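Local atomic coordinates of L-arabinose ABC transporter, periplasmic L-arabinose-binding protein (Burkholderia thailandensis, PDB entry 4KZK), a protein that binds beta-D-galactose and probably L-arabinose in the periplasm, presumably handing the sugar to an ABC transporter for uptake. Residues D85-A89 with Q90-G94; C98-D101 with V102-P106; M140-A144 with Y145-R149. One frame throughout, in Å; residues are numbered along the deposited sequence.

Contact 1: D85-A89 with Q90-G94; sequences DSLAA and QKAQG
Gln90 folds back over the last turn of helix 77-89 and holds Ser86 by both its backbone and its side chain. Its N donates to Ser86 O at 3.0 Å, the closing bond of the regular helix. The side chain then runs back along the helix: CG, beside the backbone N (chi1 -65°), lies 3.2 Å from Ser86 O, and the chain runs extended from there to the amide. At the end, Gln90 NE2 donates to Ser86 OG at 3.0 Å, with the hydroxyl oxygen almost in the plane of the amide. NE2 also has a weak bond to Ser86 O, so the primary amide clasps one residue at two points. The chain then turns off the helix in a Schellman motif. Lys91 takes a positive phi of 64°, which lets Ala92 N reach back to Leu87 O in a nearly straight bond of 3.0 Å while Lys91 N donates to Ala88 O at 3.0 Å. This reversal brings the methyl of Ala92 against Leu87, with CB to CB at 4.1 Å. Beyond CB, Leu87 heads into the domain and packs on Val70 and Ile72 of strand 68-73. After Gln93, which pairs with Lys38, the chain enters strand 94-98, where Gly94 bonds to Gly40 through the backbone.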
loop_
_atom_site.group_PDB
_atom_site.type_symbol
_atom_site.label_atom_id
_atom_site.label_comp_id
_atom_site.label_asym_id
_atom_site.label_seq_id
_atom_site.Cartn_x
_atom_site.Cartn_y
_atom_site.Cartn_z
ATOM N N ASP A 85 -13.430 -1.611 -21.183
ATOM C CA ASP A 85 -13.870 -1.945 -22.542
ATOM C C ASP A 85 -13.417 -3.357 -22.891
ATOM O O ASP A 85 -14.182 -4.146 -23.471
ATOM C CB ASP A 85 -13.262 -0.982 -23.570
ATOM C CG ASP A 85 -13.805 0.431 -23.479
ATOM O OD1 ASP A 85 -14.816 0.686 -22.789
ATOM O OD2 ASP A 85 -13.189 1.293 -24.146
ATOM N N SER A 86 -12.160 -3.674 -22.588
ATOM C CA SER A 86 -11.612 -4.997 -22.927
ATOM C C SER A 86 -12.349 -6.104 -22.188
ATOM O O SER A 86 -12.633 -7.171 -22.757
ATOM C CB SER A 86 -10.103 -5.083 -22.630
ATOM O OG SER A 86 -9.529 -6.274 -23.188
ATOM N N LEU A 87 -12.632 -5.860 -20.911
ATOM C CA LEU A 87 -13.354 -6.820 -20.094
ATOM C C LEU A 87 -14.755 -7.058 -20.634
ATOM O O LEU A 87 -15.203 -8.220 -20.696
ATOM C CB LEU A 87 -13.379 -6.371 -18.630
ATOM C CG LEU A 87 -12.031 -6.446 -17.905
ATOM C CD1 LEU A 87 -12.131 -5.795 -16.529
ATOM C CD2 LEU A 87 -11.560 -7.885 -17.792
ATOM N N ALA A 88 -15.420 -5.998 -21.088
ATOM C CA ALA A 88 -16.743 -6.140 -21.700
ATOM C C ALA A 88 -16.686 -6.905 -23.028
ATOM O O ALA A 88 -17.533 -7.771 -23.291
ATOM C CB ALA A 88 -17.393 -4.785 -21.866
ATOM N N ALA A 89 -15.665 -6.633 -23.831
ATOM C CA ALA A 89 -15.448 -7.378 -25.086
ATOM C C ALA A 89 -15.269 -8.876 -24.829
ATOM O O ALA A 89 -15.718 -9.719 -25.631
ATOM C CB ALA A 89 -14.237 -6.828 -25.831
ATOM N N GLN A 90 -14.624 -9.195 -23.713
ATOM C CA GLN A 90 -14.366 -10.576 -23.316
ATOM C C GLN A 90 -15.520 -11.194 -22.515
ATOM O O GLN A 90 -15.419 -12.339 -22.084
ATOM C CB GLN A 90 -13.076 -10.645 -22.491
ATOM C CG GLN A 90 -11.817 -10.266 -23.261
ATOM C CD GLN A 90 -10.582 -10.269 -22.378
ATOM O OE1 GLN A 90 -10.220 -11.300 -21.827
ATOM N NE2 GLN A 90 -9.935 -9.116 -22.230
ATOM N N LYS A 91 -16.598 -10.433 -22.312
ATOM C CA LYS A 91 -17.802 -10.903 -21.611
ATOM C C LYS A 91 -17.562 -11.259 -20.144
ATOM O O LYS A 91 -18.108 -12.235 -19.622
ATOM C CB LYS A 91 -18.434 -12.094 -22.348
ATOM C CG LYS A 91 -18.647 -11.858 -23.835
ATOM C CD LYS A 91 -19.567 -10.675 -24.098
ATOM C CE LYS A 91 -19.788 -10.443 -25.589
ATOM N NZ LYS A 91 -20.221 -11.654 -26.337
ATOM N N ALA A 92 -16.742 -10.461 -19.464
ATOM C CA ALA A 92 -16.576 -10.606 -18.031
ATOM C C ALA A 92 -17.855 -10.198 -17.321
ATOM O O ALA A 92 -18.558 -9.295 -17.782
ATOM C CB ALA A 92 -15.413 -9.741 -17.561
ATOM N N GLN A 93 -18.181 -10.864 -16.213
ATOM C CA GLN A 93 -19.360 -10.501 -15.428
ATOM C C GLN A 93 -19.019 -9.708 -14.169
ATOM O O GLN A 93 -19.910 -9.288 -13.439
ATOM C CB GLN A 93 -20.179 -11.742 -15.043
ATOM C CG GLN A 93 -20.640 -12.597 -16.227
ATOM C CD GLN A 93 -19.656 -13.703 -16.572
ATOM O OE1 GLN A 93 -18.605 -13.819 -15.961
ATOM N NE2 GLN A 93 -20.010 -14.534 -17.545
ATOM N N GLY A 94 -17.735 -9.500 -13.902
ATOM C CA GLY A 94 -17.338 -8.692 -12.762
ATOM C C GLY A 94 -15.931 -8.165 -12.893
ATOM O O GLY A 94 -15.137 -8.713 -13.646
#

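Contact 2: C98-D101 with V102-P106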
loop_
_atom_site.group_PDB
_atom_site.type_symbol
_atom_site.label_atom_id
_atom_site.label_comp_id
_atom_site.label_asym_id
_atom_site.label_seq_id
_atom_site.Cartn_x
_atom_site.Cartn_y
_atom_site.Cartn_z
ATOM N N CYS A 98 -8.186 -1.687 -8.285
ATOM C CA CYS A 98 -7.500 -0.669 -7.496
ATOM C C CYS A 98 -7.172 0.436 -8.481
ATOM O O CYS A 98 -6.218 0.321 -9.242
ATOM C CB CYS A 98 -6.224 -1.179 -6.824
ATOM S SG CYS A 98 -5.464 0.149 -5.816
ATOM N N ALA A 99 -7.998 1.470 -8.496
ATOM C CA ALA A 99 -7.880 2.520 -9.487
ATOM C C ALA A 99 -6.677 3.409 -9.196
ATOM O O ALA A 99 -6.261 3.557 -8.054
ATOM C CB ALA A 99 -9.163 3.337 -9.530
ATOM N N PRO A 100 -6.127 4.072 -10.230
ATOM C CA PRO A 100 -4.985 4.954 -10.062
ATOM C C PRO A 100 -5.390 6.328 -9.533
ATOM O O PRO A 100 -4.532 7.099 -9.128
ATOM C CB PRO A 100 -4.428 5.057 -11.482
ATOM C CG PRO A 100 -5.587 4.843 -12.359
ATOM C CD PRO A 100 -6.482 3.891 -11.645
ATOM N N ASP A 101 -6.693 6.624 -9.599
ATOM C CA ASP A 101 -7.268 7.881 -9.139
ATOM C C ASP A 101 -8.662 7.517 -8.629
ATOM O O ASP A 101 -9.540 7.201 -9.412
ATOM C CB ASP A 101 -7.361 8.880 -10.307
ATOM C CG ASP A 101 -8.093 10.176 -9.940
ATOM O OD1 ASP A 101 -8.570 10.317 -8.794
ATOM O OD2 ASP A 101 -8.133 11.087 -10.801
ATOM N N VAL A 102 -8.842 7.567 -7.317
ATOM C CA VAL A 102 -10.118 7.131 -6.715
ATOM C C VAL A 102 -11.302 7.999 -7.141
ATOM O O VAL A 102 -12.444 7.561 -7.079
ATOM C CB VAL A 102 -10.044 7.035 -5.168
ATOM C CG1 VAL A 102 -9.152 5.859 -4.751
ATOM C CG2 VAL A 102 -9.557 8.313 -4.519
ATOM N N LYS A 103 -11.026 9.213 -7.608
ATOM C CA LYS A 103 -12.086 10.100 -8.105
ATOM C C LYS A 103 -12.666 9.683 -9.464
ATOM O O LYS A 103 -13.664 10.259 -9.902
ATOM C CB LYS A 103 -11.608 11.560 -8.119
ATOM C CG LYS A 103 -11.386 12.108 -6.710
ATOM C CD LYS A 103 -11.277 13.613 -6.698
ATOM C CE LYS A 103 -9.834 14.058 -6.806
ATOM N NZ LYS A 103 -9.168 14.085 -5.474
ATOM N N LEU A 104 -12.068 8.666 -10.098
ATOM C CA LEU A 104 -12.661 7.997 -11.277
ATOM C C LEU A 104 -13.894 7.144 -10.934
ATOM O O LEU A 104 -14.542 6.607 -11.838
ATOM C CB LEU A 104 -11.632 7.098 -11.979
ATOM C CG LEU A 104 -10.360 7.721 -12.557
ATOM C CD1 LEU A 104 -9.338 6.626 -12.847
ATOM C CD2 LEU A 104 -10.692 8.497 -13.820
ATOM N N GLY A 105 -14.168 6.964 -9.638
ATOM C CA GLY A 105 -15.299 6.128 -9.148
ATOM C C GLY A 105 -16.596 6.158 -9.947
ATOM O O GLY A 105 -17.044 5.124 -10.470
ATOM N N PRO A 106 -17.209 7.336 -10.057
ATOM C CA PRO A 106 -18.492 7.411 -10.755
ATOM C C PRO A 106 -18.460 6.919 -12.203
ATOM O O PRO A 106 -19.365 6.192 -12.629
ATOM C CB PRO A 106 -18.838 8.907 -10.678
ATOM C CG PRO A 106 -18.232 9.345 -9.388
ATOM C CD PRO A 106 -16.953 8.532 -9.233
HETATM O O HOH W 1 -7.510 11.917 -6.886
#
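Asp101 and Leu104 are joined by a backbone bond that turns the chain out of the loop after strand 94-98 and into a short 3-10 segment. Leu104 N donates to Asp101 O at 3.0 Å. One residue on, Gly105 N repeats the same three-residue step to Val102 O, and helix 105-114 carries the chain onward. The side chain of Asp101 adds a second link. With CG swung opposite the backbone N (chi1 174°), the carboxylate comes alongside the start of the turn, and Asp101 OD1 accepts from Lys103 N at 2.9 Å, an Asx turn. The N-H comes in from above the carboxylate plane, 47° out of it. Water 1 donates to Asp101 OD1 as well, at 2.7 Å, and makes a weak bond to Lys103 NZ. Lys103 bends at chi3 and chi4, yet its NZ stays 5.1 Å from Asp101 OD1; the opposite charges are linked at most weakly, through the water, and do not form a salt bridge. On the apolar side, Leu104 lies over the aspartate stem, its CG 3.9 Å from Asp101 CB. The CD1 of Leu104 reaches the ring of Pro100, 4.1 Å from Pro100 CD, the two side chains crossing at about a right angle. Both also pack on Val80 of helix 77-89. Val102 packs on Asp124, a galactose-binding residue. With one carboxylate oxygen gripped by a backbone N-H and a water, Asp101 is probably stabilised as the anion, and its two bonds help hold the start of the turn, close to but outside the galactose pocket.

Contact 3: M140-A144 with Y145-R149; sequences MGISA and YRIGR
Arg146 curls back over Ser143 at the start of helix 144-161. Its CB lies 3.7 Å from Ser143 O. From there Arg146 CG, beside the backbone N, passes Ser143 OG at 4.0 Å, and CD follows at much the same distance. A nearly eclipsed chi3 of -18° then bends the chain, keeping NE near that hydroxyl, and Arg146 CZ closes to 3.3 Å from Ser143 OG. The guanidinium ends flat over the serine, which covers one face: Ser143 CB sits 3.2 Å above its plane, offset toward the rim. Arg146 NH1 comes within 2.7 Å of Ser143 OG, but the hydroxyl lies over the face, where no N-H points at it, and so short an approach is doubtful in detail. NH2 passes near Ser143 CB and comes close to Ser319 OG of strand 315-324. Water 2 lies 2.6 Å from Ser143 OG and accepts from Arg146 N, tying the hydroxyl to the first turn. Ser143 itself centres an inverse gamma turn at the N-cap position, where strand 139-142 gives way to the helix. Here the chain leaves the sheet of one lobe for a helix packed on helix 180-195, consistent with one of the interdomain crossings of a type I periplasmic binding protein. The helix opens with Ile147 N bonded to Ser143 O at 2.9 Å, followed by Gly148 N to Ala144 O. Ile142, which lines the galactose pocket, meets Ile147 CG1 through CD1, a less certain touch because Ile147 has two conformers. Further along the helix, Tyr145 OH accepts from Arg149 NH1 in the guanidinium plane and also bonds Asp191.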
loop_
_atom_site.group_PDB
_atom_site.type_symbol
_atom_site.label_atom_id
_atom_site.label_comp_id
_atom_site.label_asym_id
_atom_site.label_seq_id
_atom_site.Cartn_x
_atom_site.Cartn_y
_atom_site.Cartn_z
ATOM N N MET A 140 -12.369 -3.772 -0.068
ATOM C CA MET A 140 -11.439 -4.356 0.886
ATOM C C MET A 140 -10.163 -3.559 0.872
ATOM O O MET A 140 -9.595 -3.328 -0.202
ATOM C CB MET A 140 -11.130 -5.812 0.575
ATOM C CG MET A 140 -10.238 -6.444 1.629
ATOM S SD MET A 140 -9.740 -8.157 1.347
ATOM C CE MET A 140 -11.322 -8.998 1.415
ATOM N N GLY A 141 -9.739 -3.096 2.045
ATOM C CA GLY A 141 -8.458 -2.407 2.175
ATOM C C GLY A 141 -7.856 -2.717 3.512
ATOM O O GLY A 141 -8.337 -3.610 4.214
ATOM N N ILE A 142 -6.814 -1.976 3.872
ATOM C CA ILE A 142 -6.154 -2.195 5.140
ATOM C C ILE A 142 -6.715 -1.242 6.194
ATOM O O ILE A 142 -7.233 -0.173 5.861
ATOM C CB ILE A 142 -4.616 -2.070 5.037
ATOM C CG1 ILE A 142 -4.132 -0.622 4.835
ATOM C CG2 ILE A 142 -4.105 -2.966 3.935
ATOM C CD1 ILE A 142 -2.633 -0.482 4.875
ATOM N N SER A 143 -6.588 -1.623 7.464
ATOM C CA SER A 143 -6.933 -0.727 8.574
ATOM C C SER A 143 -5.821 0.303 8.739
ATOM O O SER A 143 -4.911 0.152 9.548
ATOM C CB SER A 143 -7.171 -1.519 9.874
ATOM O OG SER A 143 -7.842 -0.670 10.818
ATOM N N ALA A 144 -5.886 1.351 7.919
ATOM C CA ALA A 144 -4.736 2.190 7.620
ATOM C C ALA A 144 -4.145 2.931 8.808
ATOM O O ALA A 144 -2.926 2.958 8.987
ATOM C CB ALA A 144 -5.070 3.160 6.498
ATOM N N TYR A 145 -5.005 3.527 9.627
ATOM C CA TYR A 145 -4.524 4.250 10.787
ATOM C C TYR A 145 -3.818 3.320 11.757
ATOM O O TYR A 145 -2.708 3.630 12.209
ATOM C CB TYR A 145 -5.661 5.020 11.468
ATOM C CG TYR A 145 -5.147 5.852 12.629
ATOM C CD1 TYR A 145 -4.531 7.090 12.412
ATOM C CD2 TYR A 145 -5.221 5.382 13.940
ATOM C CE1 TYR A 145 -4.008 7.824 13.472
ATOM C CE2 TYR A 145 -4.697 6.109 14.989
ATOM C CZ TYR A 145 -4.092 7.340 14.747
ATOM O OH TYR A 145 -3.574 8.065 15.827
ATOM N N ARG A 146 -4.431 2.172 12.056
ATOM C CA ARG A 146 -3.817 1.210 12.965
ATOM C C ARG A 146 -2.508 0.654 12.424
ATOM O O ARG A 146 -1.565 0.470 13.164
ATOM C CB ARG A 146 -4.770 0.049 13.272
ATOM C CG ARG A 146 -5.958 0.461 14.117
ATOM C CD ARG A 146 -6.669 -0.711 14.783
ATOM N NE ARG A 146 -6.345 -2.001 14.173
ATOM C CZ ARG A 146 -7.108 -2.692 13.325
ATOM N NH1 ARG A 146 -8.317 -2.295 12.954
ATOM N NH2 ARG A 146 -6.640 -3.825 12.849
ATOM N N ILE A 147 -2.436 0.440 11.117
ATOM C CA ILE A 147 -1.211 -0.018 10.452
ATOM C C ILE A 147 -0.117 1.035 10.629
ATOM O O ILE A 147 1.028 0.738 10.961
ATOM C CB ILE A 147 -1.456 -0.262 8.946
ATOM C CG1 ILE A 147 -2.464 -1.403 8.738
ATOM C CG2 ILE A 147 -0.150 -0.558 8.213
ATOM C CD1 ILE A 147 -2.019 -2.752 9.257
ATOM N N GLY A 148 -0.476 2.277 10.371
ATOM C CA GLY A 148 0.442 3.368 10.635
ATOM C C GLY A 148 0.955 3.405 12.069
ATOM O O GLY A 148 2.148 3.651 12.306
ATOM N N ARG A 149 0.059 3.217 13.044
ATOM C CA ARG A 149 0.512 3.136 14.426
ATOM C C ARG A 149 1.572 2.057 14.605
ATOM O O ARG A 149 2.547 2.257 15.342
ATOM C CB ARG A 149 -0.667 2.857 15.360
ATOM C CG ARG A 149 -1.704 3.959 15.433
ATOM C CD ARG A 149 -1.162 5.253 16.013
ATOM N NE ARG A 149 -0.811 5.142 17.428
ATOM C CZ ARG A 149 -1.200 5.987 18.379
ATOM N NH1 ARG A 149 -2.006 7.025 18.111
ATOM N NH2 ARG A 149 -0.771 5.795 19.617
HETATM O O HOH W 2 -7.325 1.883 11.279
#

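How the contacts relate
All three contacts sit where a helix meets a strand or loop, but at different ends. Contact 1 closes the C-terminal end of helix 77-89, while contacts 2 and 3 begin helices 105-114 and 144-161. Contacts 1 and 2 take in the two ends of strand 94-98, their centres 18 Å apart, and contact 2 rests on helix 77-89 through Val80. Contact 3 is the buried one and holds Ile142 of the sugar pocket; contact 2 lies at the surface near Asp124, and contact 1, partly buried, is remote from the sugar. A glutamine amide works back along the helix in contact 1, a carboxylate takes a backbone N-H in contact 2, and a guanidinium lies over a serine in contact 3.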